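Local coordinates for protein glucokinase (Leishmania braziliensis MHOM/BR/75/M2904, PDB 6EDI) that probably phosphorylates D-glucose with ATP as a glucokinase, and was crystallised as a dimer in an open conformation, at residues F74-S79 and L85-E90; A153-L158 and L405-Q410; A160-V165 and G215-H220. One frame throughout, in Å; residues are numbered along the deposited sequence.

Interaction 1: F74-S79 and L85-E90; sequences FKVTKS and LEFFDE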
loop_
_atom_site.group_PDB
_atom_site.type_symbol
_atom_site.label_atom_id
_atom_site.label_comp_id
_atom_site.label_asym_id
_atom_site.label_seq_id
_atom_site.Cartn_x
_atom_site.Cartn_y
_atom_site.Cartn_z
ATOM N N PHE A 74 25.059 -12.479 17.894
ATOM C CA PHE A 74 24.731 -13.619 18.735
ATOM C C PHE A 74 24.403 -14.777 17.816
ATOM O O PHE A 74 24.053 -14.567 16.654
ATOM C CB PHE A 74 23.539 -13.297 19.644
ATOM C CG PHE A 74 23.853 -12.313 20.733
ATOM C CD1 PHE A 74 24.316 -12.747 21.969
ATOM C CD2 PHE A 74 23.674 -10.948 20.529
ATOM C CE1 PHE A 74 24.608 -11.834 22.985
ATOM C CE2 PHE A 74 23.960 -10.033 21.540
ATOM C CZ PHE A 74 24.425 -10.479 22.769
ATOM N N LYS A 75 24.530 -15.998 18.322
ATOM C CA LYS A 75 24.238 -17.170 17.518
ATOM C C LYS A 75 22.987 -17.852 18.030
ATOM O O LYS A 75 22.896 -18.183 19.213
ATOM C CB LYS A 75 25.424 -18.147 17.511
ATOM C CG LYS A 75 26.577 -17.707 16.616
ATOM C CD LYS A 75 27.440 -16.634 17.286
ATOM C CE LYS A 75 28.169 -15.767 16.261
ATOM N NZ LYS A 75 29.158 -14.837 16.897
ATOM N N VAL A 76 22.019 -18.044 17.136
ATOM C CA VAL A 76 20.797 -18.777 17.453
ATOM C C VAL A 76 21.108 -20.276 17.484
ATOM O O VAL A 76 20.965 -20.984 16.482
ATOM C CB VAL A 76 19.681 -18.489 16.432
ATOM C CG1 VAL A 76 18.332 -18.909 17.000
ATOM C CG2 VAL A 76 19.672 -17.004 16.061
ATOM N N THR A 77 21.537 -20.748 18.645
ATOM C CA THR A 77 22.052 -22.103 18.779
ATOM C C THR A 77 20.939 -23.128 18.917
ATOM O O THR A 77 21.168 -24.321 18.711
ATOM C CB THR A 77 22.991 -22.207 19.990
ATOM O OG1 THR A 77 22.256 -21.914 21.185
ATOM C CG2 THR A 77 24.131 -21.222 19.854
ATOM N N LYS A 78 19.740 -22.666 19.270
ATOM C CA LYS A 78 18.588 -23.551 19.465
ATOM C C LYS A 78 17.645 -23.503 18.260
ATOM O O LYS A 78 16.580 -24.119 18.275
ATOM C CB LYS A 78 17.822 -23.161 20.738
ATOM C CG LYS A 78 16.813 -24.208 21.236
ATOM C CD LYS A 78 15.687 -23.563 22.047
ATOM C CE LYS A 78 14.496 -24.495 22.196
ATOM N NZ LYS A 78 13.492 -23.960 23.162
ATOM N N SER A 79 18.046 -22.771 17.219
ATOM C CA SER A 79 17.204 -22.567 16.036
ATOM C C SER A 79 15.809 -22.102 16.450
ATOM O O SER A 79 14.803 -22.600 15.949
ATOM C CB SER A 79 17.115 -23.852 15.201
ATOM O OG SER A 79 18.382 -24.210 14.669
ATOM N N LEU A 85 15.381 -13.321 23.503
ATOM C CA LEU A 85 15.212 -12.877 24.891
ATOM C C LEU A 85 16.497 -13.042 25.695
ATOM O O LEU A 85 16.888 -12.153 26.457
ATOM C CB LEU A 85 14.057 -13.614 25.578
ATOM C CG LEU A 85 12.660 -13.021 25.390
ATOM C CD1 LEU A 85 12.227 -13.125 23.948
ATOM C CD2 LEU A 85 11.635 -13.697 26.291
ATOM N N GLU A 86 17.153 -14.181 25.518
ATOM C CA GLU A 86 18.438 -14.412 26.156
ATOM C C GLU A 86 19.406 -13.329 25.734
ATOM O O GLU A 86 20.097 -12.745 26.571
ATOM C CB GLU A 86 18.993 -15.772 25.756
ATOM C CG GLU A 86 18.007 -16.900 25.937
ATOM C CD GLU A 86 18.679 -18.241 25.954
ATOM O OE1 GLU A 86 19.892 -18.307 25.649
ATOM O OE2 GLU A 86 17.992 -19.229 26.284
ATOM N N PHE A 87 19.439 -13.052 24.431
ATOM C CA PHE A 87 20.390 -12.090 23.877
ATOM C C PHE A 87 20.164 -10.684 24.439
ATOM O O PHE A 87 21.110 -10.012 24.847
ATOM C CB PHE A 87 20.325 -12.060 22.345
ATOM C CG PHE A 87 20.584 -13.389 21.691
ATOM C CD1 PHE A 87 21.332 -14.365 22.333
ATOM C CD2 PHE A 87 20.063 -13.661 20.432
ATOM C CE1 PHE A 87 21.563 -15.596 21.733
ATOM C CE2 PHE A 87 20.289 -14.884 19.813
ATOM C CZ PHE A 87 21.046 -15.857 20.466
ATOM N N PHE A 88 18.910 -10.245 24.455
ATOM C CA PHE A 88 18.601 -8.920 24.976
ATOM C C PHE A 88 19.009 -8.821 26.445
ATOM O O PHE A 88 19.560 -7.808 26.880
ATOM C CB PHE A 88 17.120 -8.594 24.806
ATOM C CG PHE A 88 16.664 -8.585 23.381
ATOM C CD1 PHE A 88 17.553 -8.280 22.352
ATOM C CD2 PHE A 88 15.345 -8.895 23.065
ATOM C CE1 PHE A 88 17.127 -8.286 21.017
ATOM C CE2 PHE A 88 14.912 -8.909 21.747
ATOM C CZ PHE A 88 15.806 -8.599 20.720
ATOM N N ASP A 89 18.769 -9.891 27.198
ATOM C CA ASP A 89 19.180 -9.910 28.597
ATOM C C ASP A 89 20.712 -9.894 28.760
ATOM O O ASP A 89 21.230 -9.177 29.615
ATOM C CB ASP A 89 18.546 -11.077 29.354
ATOM C CG ASP A 89 18.571 -10.867 30.853
ATOM O OD1 ASP A 89 17.706 -10.116 31.357
ATOM O OD2 ASP A 89 19.462 -11.433 31.524
ATOM N N GLU A 90 21.438 -10.651 27.938
ATOM C CA GLU A 90 22.905 -10.594 27.981
ATOM C C GLU A 90 23.448 -9.196 27.677
ATOM O O GLU A 90 24.459 -8.781 28.243
ATOM C CB GLU A 90 23.543 -11.604 27.021
ATOM C CG GLU A 90 23.226 -13.054 27.313
ATOM C CD GLU A 90 24.410 -13.971 27.059
ATOM O OE1 GLU A 90 24.710 -14.270 25.882
ATOM O OE2 GLU A 90 25.046 -14.388 28.048
#

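Interaction 2: A153-L158 and L405-Q410; sequences ALLNDL and LGFGSQ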
loop_
_atom_site.group_PDB
_atom_site.type_symbol
_atom_site.label_atom_id
_atom_site.label_comp_id
_atom_site.label_asym_id
_atom_site.label_seq_id
_atom_site.Cartn_x
_atom_site.Cartn_y
_atom_site.Cartn_z
ATOM N N ALA A 153 8.777 -2.038 17.556
ATOM C CA ALA A 153 8.051 -2.842 16.579
ATOM C C ALA A 153 8.920 -3.956 16.068
ATOM O O ALA A 153 10.149 -3.820 16.011
ATOM C CB ALA A 153 7.601 -1.979 15.407
ATOM N N LEU A 154 8.278 -5.054 15.690
ATOM C CA LEU A 154 8.913 -6.038 14.841
ATOM C C LEU A 154 8.732 -5.562 13.411
ATOM O O LEU A 154 7.673 -5.067 13.042
ATOM C CB LEU A 154 8.271 -7.417 15.015
ATOM C CG LEU A 154 8.306 -7.967 16.433
ATOM C CD1 LEU A 154 7.555 -9.289 16.526
ATOM C CD2 LEU A 154 9.736 -8.121 16.880
ATOM N N LEU A 155 9.779 -5.692 12.614
ATOM C CA LEU A 155 9.721 -5.294 11.222
ATOM C C LEU A 155 9.996 -6.485 10.312
ATOM O O LEU A 155 10.880 -7.322 10.587
ATOM C CB LEU A 155 10.748 -4.198 10.946
ATOM C CG LEU A 155 10.763 -2.970 11.865
ATOM C CD1 LEU A 155 11.985 -2.111 11.562
ATOM C CD2 LEU A 155 9.480 -2.143 11.749
ATOM N N ASN A 156 9.239 -6.558 9.224
ATOM C CA ASN A 156 9.595 -7.432 8.110
ATOM C C ASN A 156 10.936 -6.999 7.563
ATOM O O ASN A 156 11.298 -5.827 7.659
ATOM C CB ASN A 156 8.547 -7.339 6.990
ATOM C CG ASN A 156 7.402 -8.315 7.179
ATOM O OD1 ASN A 156 7.567 -9.528 6.985
ATOM N ND2 ASN A 156 6.230 -7.795 7.552
ATOM N N ASP A 157 11.676 -7.946 7.002
ATOM C CA ASP A 157 12.974 -7.676 6.392
ATOM C C ASP A 157 12.916 -6.480 5.412
ATOM O O ASP A 157 13.713 -5.535 5.510
ATOM C CB ASP A 157 13.511 -8.986 5.753
ATOM C CG ASP A 157 14.425 -8.752 4.551
ATOM O OD1 ASP A 157 15.326 -7.887 4.606
ATOM O OD2 ASP A 157 14.258 -9.473 3.543
ATOM N N LEU A 158 11.953 -6.490 4.502
ATOM C CA LEU A 158 11.859 -5.416 3.509
ATOM C C LEU A 158 11.298 -4.108 4.082
ATOM O O LEU A 158 11.539 -3.026 3.543
ATOM C CB LEU A 158 11.049 -5.868 2.289
ATOM C CG LEU A 158 11.922 -6.037 1.064
ATOM C CD1 LEU A 158 12.595 -4.721 0.793
ATOM C CD2 LEU A 158 12.964 -7.108 1.354
ATOM N N LEU A 405 16.858 2.186 12.881
ATOM C CA LEU A 405 16.962 3.613 13.189
ATOM C C LEU A 405 15.886 4.409 12.446
ATOM O O LEU A 405 15.241 5.311 13.015
ATOM C CB LEU A 405 18.359 4.154 12.843
ATOM C CG LEU A 405 18.646 5.647 13.092
ATOM C CD1 LEU A 405 20.074 5.882 13.569
ATOM C CD2 LEU A 405 18.385 6.481 11.846
ATOM N N GLY A 406 15.704 4.079 11.167
ATOM C CA GLY A 406 14.754 4.784 10.332
ATOM C C GLY A 406 13.374 4.732 10.956
ATOM O O GLY A 406 12.679 5.740 11.016
ATOM N N PHE A 407 13.001 3.553 11.441
ATOM C CA PHE A 407 11.760 3.364 12.159
ATOM C C PHE A 407 11.648 4.342 13.322
ATOM O O PHE A 407 10.687 5.107 13.409
ATOM C CB PHE A 407 11.664 1.941 12.684
ATOM C CG PHE A 407 10.537 1.742 13.654
ATOM C CD1 PHE A 407 9.234 1.560 13.192
ATOM C CD2 PHE A 407 10.768 1.766 15.024
ATOM C CE1 PHE A 407 8.183 1.376 14.081
ATOM C CE2 PHE A 407 9.722 1.588 15.924
ATOM C CZ PHE A 407 8.433 1.388 15.453
ATOM N N GLY A 408 12.639 4.307 14.206
ATOM C CA GLY A 408 12.640 5.160 15.381
ATOM C C GLY A 408 12.539 6.638 15.065
ATOM O O GLY A 408 11.873 7.380 15.780
ATOM N N SER A 409 13.184 7.057 13.979
ATOM C CA SER A 409 13.264 8.466 13.617
ATOM C C SER A 409 11.903 9.020 13.168
ATOM O O SER A 409 11.667 10.229 13.212
ATOM C CB SER A 409 14.318 8.672 12.520
ATOM O OG SER A 409 13.845 8.217 11.260
ATOM N N GLN A 410 11.007 8.130 12.752
ATOM C CA GLN A 410 9.692 8.539 12.270
ATOM C C GLN A 410 8.626 8.487 13.356
ATOM O O GLN A 410 7.449 8.669 13.074
ATOM C CB GLN A 410 9.257 7.654 11.099
ATOM C CG GLN A 410 10.107 7.844 9.865
ATOM C CD GLN A 410 10.320 9.319 9.545
ATOM O OE1 GLN A 410 9.374 10.048 9.215
ATOM N NE2 GLN A 410 11.563 9.772 9.663
#

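Interaction 3: A160-V165 and G215-H220; sequences AGAYGV and GSSLIH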
loop_
_atom_site.group_PDB
_atom_site.type_symbol
_atom_site.label_atom_id
_atom_site.label_comp_id
_atom_site.label_asym_id
_atom_site.label_seq_id
_atom_site.Cartn_x
_atom_site.Cartn_y
_atom_site.Cartn_z
ATOM N N ALA A 160 12.071 -3.106 7.178
ATOM C CA ALA A 160 13.272 -2.553 7.778
ATOM C C ALA A 160 14.208 -1.994 6.706
ATOM O O ALA A 160 14.826 -0.965 6.913
ATOM C CB ALA A 160 13.974 -3.575 8.657
ATOM N N GLY A 161 14.299 -2.657 5.557
ATOM C CA GLY A 161 15.172 -2.184 4.481
ATOM C C GLY A 161 14.758 -0.825 3.946
ATOM O O GLY A 161 15.590 0.069 3.695
ATOM N N ALA A 162 13.454 -0.669 3.776
ATOM C CA ALA A 162 12.876 0.601 3.357
ATOM C C ALA A 162 13.164 1.706 4.374
ATOM O O ALA A 162 13.519 2.831 3.993
ATOM C CB ALA A 162 11.391 0.448 3.126
ATOM N N TYR A 163 13.017 1.403 5.660
ATOM C CA TYR A 163 13.398 2.391 6.676
ATOM C C TYR A 163 14.890 2.754 6.563
ATOM O O TYR A 163 15.302 3.879 6.872
ATOM C CB TYR A 163 13.044 1.914 8.091
ATOM C CG TYR A 163 11.610 2.156 8.494
ATOM C CD1 TYR A 163 11.122 3.450 8.640
ATOM C CD2 TYR A 163 10.747 1.095 8.756
ATOM C CE1 TYR A 163 9.799 3.683 9.000
ATOM C CE2 TYR A 163 9.421 1.316 9.129
ATOM C CZ TYR A 163 8.958 2.620 9.246
ATOM O OH TYR A 163 7.647 2.867 9.605
ATOM N N GLY A 164 15.706 1.799 6.122
ATOM C CA GLY A 164 17.118 2.061 5.930
ATOM C C GLY A 164 17.348 3.059 4.811
ATOM O O GLY A 164 18.203 3.943 4.908
ATOM N N VAL A 165 16.576 2.915 3.741
ATOM C CA VAL A 165 16.659 3.835 2.613
ATOM C C VAL A 165 16.305 5.227 3.085
ATOM O O VAL A 165 16.988 6.200 2.749
ATOM C CB VAL A 165 15.683 3.444 1.507
ATOM C CG1 VAL A 165 15.747 4.444 0.363
ATOM C CG2 VAL A 165 15.996 2.031 1.018
ATOM N N GLY A 215 11.500 -9.266 -2.462
ATOM C CA GLY A 215 10.846 -8.489 -1.429
ATOM C C GLY A 215 10.298 -7.162 -1.935
ATOM O O GLY A 215 10.747 -6.634 -2.964
ATOM N N SER A 216 9.336 -6.614 -1.195
ATOM C CA SER A 216 8.755 -5.321 -1.516
ATOM C C SER A 216 8.207 -4.630 -0.271
ATOM O O SER A 216 7.851 -5.284 0.716
ATOM C CB SER A 216 7.624 -5.490 -2.514
ATOM O OG SER A 216 6.698 -6.386 -1.970
ATOM N N SER A 217 8.141 -3.304 -0.332
ATOM C CA SER A 217 7.620 -2.485 0.757
ATOM C C SER A 217 7.434 -1.068 0.243
ATOM O O SER A 217 7.974 -0.684 -0.806
ATOM C CB SER A 217 8.556 -2.505 1.979
ATOM O OG SER A 217 9.878 -2.132 1.624
ATOM N N LEU A 218 6.651 -0.276 0.957
ATOM C CA LEU A 218 6.384 1.070 0.484
ATOM C C LEU A 218 6.651 2.057 1.594
ATOM O O LEU A 218 6.116 1.908 2.708
ATOM C CB LEU A 218 4.937 1.193 0.001
ATOM C CG LEU A 218 4.477 2.593 -0.407
ATOM C CD1 LEU A 218 4.879 2.916 -1.849
ATOM C CD2 LEU A 218 2.989 2.786 -0.163
ATOM N N ILE A 219 7.481 3.054 1.298
ATOM C CA ILE A 219 7.647 4.167 2.212
ATOM C C ILE A 219 6.572 5.169 1.809
ATOM O O ILE A 219 6.617 5.756 0.721
ATOM C CB ILE A 219 9.021 4.832 2.118
ATOM C CG1 ILE A 219 10.152 3.796 2.163
ATOM C CG2 ILE A 219 9.188 5.862 3.259
ATOM C CD1 ILE A 219 11.527 4.393 2.046
ATOM N N HIS A 220 5.574 5.331 2.667
ATOM C CA HIS A 220 4.481 6.268 2.370
ATOM C C HIS A 220 4.764 7.594 3.054
ATOM O O HIS A 220 5.052 7.618 4.250
ATOM C CB HIS A 220 3.151 5.692 2.844
ATOM C CG HIS A 220 2.000 6.653 2.730
ATOM N ND1 HIS A 220 1.508 7.079 1.519
ATOM C CD2 HIS A 220 1.245 7.253 3.680
ATOM C CE1 HIS A 220 0.498 7.912 1.722
ATOM N NE2 HIS A 220 0.315 8.028 3.022
#

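Interaction 1: F74-S79 and L85-E90
The rings of F74 and F87 lie in nearly parallel planes, 19° apart, but are slid past one another, so that little of one ring lies over the other. Each ring face instead receives the other residue's CB. F74 CB stands 3.4 Å from the centroid of the F87 ring, only 2° off its normal, while F87 CB lies 3.9 Å from the F74 centroid. The pair is thus held by two reciprocal CH-pi contacts rather than by ring-on-ring stacking, with F74 CD1 and F87 CD1 3.4 Å apart. Both residues carry CG anti to the carbonyl carbon (chi1 -71° in F74), and the two side chains run in opposite directions, which brings each CB over the centre of the partner ring.

Oxygens approach the ring edges. K75 O comes to the edge of the F87 ring, 3.2 Å from F87 CZ, and E90 OE1 lies near the plane of the F74 ring, 3.8 Å from F74 CE1. Aromatic C-H groups, being slightly positive, probably tolerate both well. V76 CG2 makes a looser apolar contact with F87 CE2, 4.4 Å away.

The contact joins the end of strand 67-75 to helix 84-98, which follows it in the chain. Strand 51-58 runs antiparallel to 67-75; its V54 touches F74 and its A52 touches F87. The phenylalanine pair, with F88 also reaching V54, seats the helix on this sheet.

Interaction 2: A153-L158 and L405-Q410
F407 points its ring from helix 399-409 at two side chains of strand 152-156, A153 and L155, which alternate with L154 and therefore project on the same side of the strand. The ring meets them along one flank. A153 CB lies 3.5 Å from F407 CZ. Next to it, L155 CD2 approaches F407 CD1 at 4.0 Å. Neither partner is squarely over the ring or in its plane; both come at a slant, and the leucine branch and the aromatic side chain run across each other. CG of F407 is anti to the backbone N (chi1 169°), which throws the ring out from the helix to span the gap to the strand.

Strand 152-156 is an edge strand, within this chain, of the N-terminal six-stranded sheet, and helix 399-409 is the last helix of the chain. The contact therefore brings the C-terminal end back onto the first lobe of an actin-like ATPase fold, across 246 intervening residues. V224 of the second subunit packs on both A153 and F407, placing this apolar cluster at the dimer interface as well.

Within 405-410, S409 OG donates to G406 O at 2.7 Å, tilted 26° from the carbonyl plane, and accepts from Q410 NE2 at 3.2 Å. The other end of that amide, Q410 OE1, is hydrogen-bonded to Y228 N.

Interaction 3: A160-V165 and G215-H220
Helix packing on a sheet defines this contact: helix 157-170 lies against strand 214-222, an inner strand of the second six-stranded sheet, with segment axes 8.1 Å apart and crossing at -45°. A162 is the helix residue closest to the strand. Its CB lies between S217 and I219, 3.3 Å from S217 OG and 3.7 Å from I219 CG1. I219 has CG1 anti to the carbonyl carbon (chi1 -49°), and its extended chi2 carries CD1 to 3.2 Å from A162 O, while V165 CB touches the same methyl more loosely at 4.3 Å. V207 and V230, from the strands on either side of 214-222, also reach A162. L218, whose side chain leaves the strand on the face away from the helix, packs on L231 of the second subunit.

The small methyl of A162 is consistent with the close approach of helix and strand, where backbone and side-chain atoms share the interface. S217 OG, although it abuts that methyl, is hydrogen-bonded to L158 O, one turn back on the same helix; the buried hydroxyl is thereby satisfied, and a polar tie is added to mainly apolar packing.

Overall arrangement
Interactions 2 and 3 are adjacent core contacts, their centres about 9 Å apart, and both use helix 157-170 and touch the second subunit. They meet directly: Y163 CD1 lies 3.4 Å from F407 N, so the helix that carries interaction 3 also packs against the C-terminal helix of interaction 2. Interaction 1 is more peripheral, about 24 Å from the centre of the chain, and shares only the N-terminal sheet with interaction 2. Its chemistry differs too: buried phenylalanines form an aromatic pair bordered by exposed K75 and E90, whereas interaction 2 is apolar packing round F407 and interaction 3 adds a serine hydroxyl, bonded to L158 O, to aliphatic contacts.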